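2-hydroxyhepta-2,4-diene-1, 7-dioateisomerase (Mycobacterium abscessus, PDB 3R6O) probably acts as a magnesium-binding isomerase of the fumarylacetoacetate hydrolase family on 2-hydroxyhepta-2,4-diene-1,7-dioate. Local coordinates at residues 236-241 with 252-257. Sequence-based numbering, arbitrary orientation.
Sequences ETFDFE and GSTVDM
Gly252 packs against one face of the Phe240 ring and pairs with that residue's backbone in both directions, Phe240 N to Gly252 O at 2.8 Å and Gly252 N to Phe240 O at 2.9 Å. The ring reaches across because chi1 of 52° sets CG between the backbone N and the carbonyl carbon; Gly252 CA then makes a CH-pi contact 4.0 Å from the ring centroid, over the face. Next comes Ser253, on the sheet face it shares with Asp239, its OG giving a weak hydrogen bond to Asp239 OD1 at 3.1 Å. This is the open end of the antiparallel hairpin of strands 239-244 and 247-253, in a mixed sheet of the FAH-family domain. On the other side of the hairpin, the Phe240 side chain touches Ile159 and Ile161 of strand 155-165, which also carries the magnesium ligand Glu160. Thr254 leaves the strand for a 3-10 turn yet grips Phe238 twice: its N bonds to Phe238 O at 3.0 Å, and its OG1 accepts a nearly straight bond from Phe238 N (3.1 Å, 168°). A water bridges the same OG1 to Thr237 OG1, while Thr254 CG2 sits at the edge of the Phe238 ring. Last, Val255 CG1 touches Thr237 CG2.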
ATOM      1  N   GLU A 236      -2.026 -25.413  -4.249  1.00 28.00           N
ATOM      2  CA  GLU A 236      -2.486 -26.398  -3.300  1.00 28.36           C
ATOM      3  C   GLU A 236      -3.853 -25.997  -2.775  1.00 27.68           C
ATOM      4  O   GLU A 236      -4.365 -24.908  -3.054  1.00 26.91           O
ATOM      5  CB  GLU A 236      -1.501 -26.547  -2.134  1.00 28.41           C
ATOM      6  CG  GLU A 236      -0.094 -27.006  -2.560  1.00 29.25           C
ATOM      7  CD  GLU A 236       0.648 -27.751  -1.475  1.00 31.48           C
ATOM      8  OE1 GLU A 236       0.021 -28.181  -0.481  1.00 31.32           O
ATOM      9  OE2 GLU A 236       1.867 -27.953  -1.638  1.00 33.77           O
ATOM     10  N   THR A 237      -4.452 -26.939  -2.083  1.00 28.09           N
ATOM     11  CA  THR A 237      -5.748 -26.775  -1.444  1.00 27.65           C
ATOM     12  C   THR A 237      -5.531 -26.711   0.066  1.00 27.28           C
ATOM     13  O   THR A 237      -4.659 -27.413   0.611  1.00 27.80           O
ATOM     14  CB  THR A 237      -6.621 -27.933  -1.890  1.00 28.53           C
ATOM     15  OG1 THR A 237      -6.883 -27.757  -3.299  1.00 28.78           O
ATOM     16  CG2 THR A 237      -7.931 -28.020  -1.118  1.00 28.33           C
ATOM     17  N   PHE A 238      -6.302 -25.838   0.735  1.00 26.46           N
ATOM     18  CA  PHE A 238      -6.250 -25.714   2.189  1.00 26.13           C
ATOM     19  C   PHE A 238      -7.626 -25.759   2.818  1.00 25.95           C
ATOM     20  O   PHE A 238      -8.609 -25.314   2.218  1.00 25.73           O
ATOM     21  CB  PHE A 238      -5.580 -24.414   2.590  1.00 25.31           C
ATOM     22  CG  PHE A 238      -4.262 -24.243   1.972  1.00 25.48           C
ATOM     23  CD1 PHE A 238      -3.109 -24.645   2.619  1.00 25.87           C
ATOM     24  CD2 PHE A 238      -4.172 -23.732   0.697  1.00 27.64           C
ATOM     25  CE1 PHE A 238      -1.897 -24.522   2.001  1.00 26.17           C
ATOM     26  CE2 PHE A 238      -2.965 -23.588   0.092  1.00 27.05           C
ATOM     27  CZ  PHE A 238      -1.827 -23.983   0.741  1.00 28.16           C
ATOM     28  N   ASP A 239      -7.687 -26.330   4.016  1.00 26.16           N
ATOM     29  CA  ASP A 239      -8.904 -26.289   4.831  1.00 25.98           C
ATOM     30  C   ASP A 239      -8.560 -25.527   6.074  1.00 25.38           C
ATOM     31  O   ASP A 239      -7.527 -25.762   6.671  1.00 25.55           O
ATOM     32  CB  ASP A 239      -9.368 -27.695   5.188  1.00 26.87           C
ATOM     33  CG  ASP A 239      -9.801 -28.487   3.967  1.00 30.25           C
ATOM     34  OD1 ASP A 239     -10.613 -27.964   3.150  1.00 35.89           O
ATOM     35  OD2 ASP A 239      -9.319 -29.625   3.810  1.00 34.18           O
ATOM     36  N   PHE A 240      -9.409 -24.599   6.483  1.00 24.76           N
ATOM     37  CA  PHE A 240      -9.011 -23.717   7.573  1.00 24.20           C
ATOM     38  C   PHE A 240     -10.198 -23.374   8.464  1.00 23.98           C
ATOM     39  O   PHE A 240     -11.343 -23.361   8.005  1.00 24.03           O
ATOM     40  CB  PHE A 240      -8.328 -22.453   7.016  1.00 23.56           C
ATOM     41  CG  PHE A 240      -9.131 -21.745   5.946  1.00 23.23           C
ATOM     42  CD1 PHE A 240      -9.916 -20.669   6.266  1.00 22.70           C
ATOM     43  CD2 PHE A 240      -9.160 -22.220   4.635  1.00 23.59           C
ATOM     44  CE1 PHE A 240     -10.670 -20.017   5.292  1.00 22.50           C
ATOM     45  CE2 PHE A 240      -9.948 -21.583   3.640  1.00 23.39           C
ATOM     46  CZ  PHE A 240     -10.703 -20.494   3.975  1.00 22.86           C
ATOM     47  N   GLU A 241      -9.920 -23.062   9.724  1.00 23.80           N
ATOM     48  CA  GLU A 241     -10.968 -22.680  10.645  1.00 23.63           C
ATOM     49  C   GLU A 241     -10.551 -21.578  11.586  1.00 23.13           C
ATOM     50  O   GLU A 241      -9.393 -21.455  11.931  1.00 23.09           O
ATOM     51  CB  GLU A 241     -11.436 -23.899  11.436  1.00 24.30           C
ATOM     52  CG  GLU A 241     -10.538 -24.268  12.616  1.00 24.54           C
ATOM     53  CD  GLU A 241     -11.144 -25.360  13.485  1.00 28.13           C
ATOM     54  OE1 GLU A 241     -11.861 -26.225  12.939  1.00 32.50           O
ATOM     55  OE2 GLU A 241     -10.906 -25.334  14.712  1.00 27.92           O
ATOM     56  N   GLY A 252     -13.620 -22.924   6.328  1.00 24.17           N
ATOM     57  CA  GLY A 252     -13.547 -22.859   4.893  1.00 24.28           C
ATOM     58  C   GLY A 252     -12.585 -23.851   4.279  1.00 24.77           C
ATOM     59  O   GLY A 252     -11.728 -24.435   4.965  1.00 24.92           O
ATOM     60  N   SER A 253     -12.791 -24.048   2.983  1.00 25.11           N
ATOM     61  CA  SER A 253     -11.907 -24.775   2.087  1.00 25.59           C
ATOM     62  C   SER A 253     -11.669 -23.892   0.844  1.00 25.28           C
ATOM     63  O   SER A 253     -12.596 -23.292   0.308  1.00 25.18           O
ATOM     64  CB  SER A 253     -12.588 -26.064   1.652  1.00 26.57           C
ATOM     65  OG  SER A 253     -11.873 -26.741   0.614  1.00 27.36           O
ATOM     66  N   THR A 254     -10.438 -23.846   0.344  1.00 25.24           N
ATOM     67  CA  THR A 254     -10.156 -23.030  -0.829  1.00 25.00           C
ATOM     68  C   THR A 254     -10.897 -23.496  -2.112  1.00 25.67           C
ATOM     69  O   THR A 254     -10.978 -22.749  -3.090  1.00 25.52           O
ATOM     70  CB  THR A 254      -8.632 -22.898  -1.043  1.00 24.90           C
ATOM     71  OG1 THR A 254      -8.053 -24.193  -1.232  1.00 25.73           O
ATOM     72  CG2 THR A 254      -8.005 -22.175   0.208  1.00 24.22           C
ATOM     73  N   VAL A 255     -11.527 -24.671  -2.085  1.00 26.47           N
ATOM     74  CA  VAL A 255     -12.316 -25.131  -3.226  1.00 27.22           C
ATOM     75  C   VAL A 255     -13.579 -24.302  -3.410  1.00 26.99           C
ATOM     76  O   VAL A 255     -14.210 -24.360  -4.462  1.00 27.52           O
ATOM     77  CB  VAL A 255     -12.738 -26.626  -3.121  1.00 28.25           C
ATOM     78  CG1 VAL A 255     -11.511 -27.519  -3.078  1.00 28.69           C
ATOM     79  CG2 VAL A 255     -13.653 -26.866  -1.929  1.00 28.21           C
ATOM     80  N   ASP A 256     -13.953 -23.543  -2.385  1.00 26.29           N
ATOM     81  CA  ASP A 256     -15.156 -22.719  -2.468  1.00 26.14           C
ATOM     82  C   ASP A 256     -14.869 -21.310  -2.945  1.00 25.45           C
ATOM     83  O   ASP A 256     -15.779 -20.468  -3.039  1.00 25.32           O
ATOM     84  CB  ASP A 256     -15.880 -22.712  -1.124  1.00 25.96           C
ATOM     85  CG  ASP A 256     -16.496 -24.064  -0.812  1.00 26.82           C
ATOM     86  OD1 ASP A 256     -17.223 -24.576  -1.709  1.00 27.62           O
ATOM     87  OD2 ASP A 256     -16.264 -24.615   0.295  1.00 26.78           O
ATOM     88  N   MET A 257     -13.604 -21.037  -3.256  1.00 25.08           N
ATOM     89  CA  MET A 257     -13.272 -19.733  -3.798  1.00 24.51           C
ATOM     90  C   MET A 257     -13.945 -19.546  -5.161  1.00 25.02           C
ATOM     91  O   MET A 257     -13.885 -20.383  -6.049  1.00 25.74           O
ATOM     92  CB  MET A 257     -11.774 -19.555  -3.896  1.00 24.16           C
ATOM     93  CG  MET A 257     -11.048 -19.538  -2.559  1.00 23.66           C
ATOM     94  SD  MET A 257      -9.288 -19.926  -2.793  1.00 26.29           S
ATOM     95  CE  MET A 257      -8.674 -18.361  -3.335  1.00 23.07           C
TER
HETATM   96  O   HOH W   1      -8.338 -25.097  -3.736  1.00 28.82           O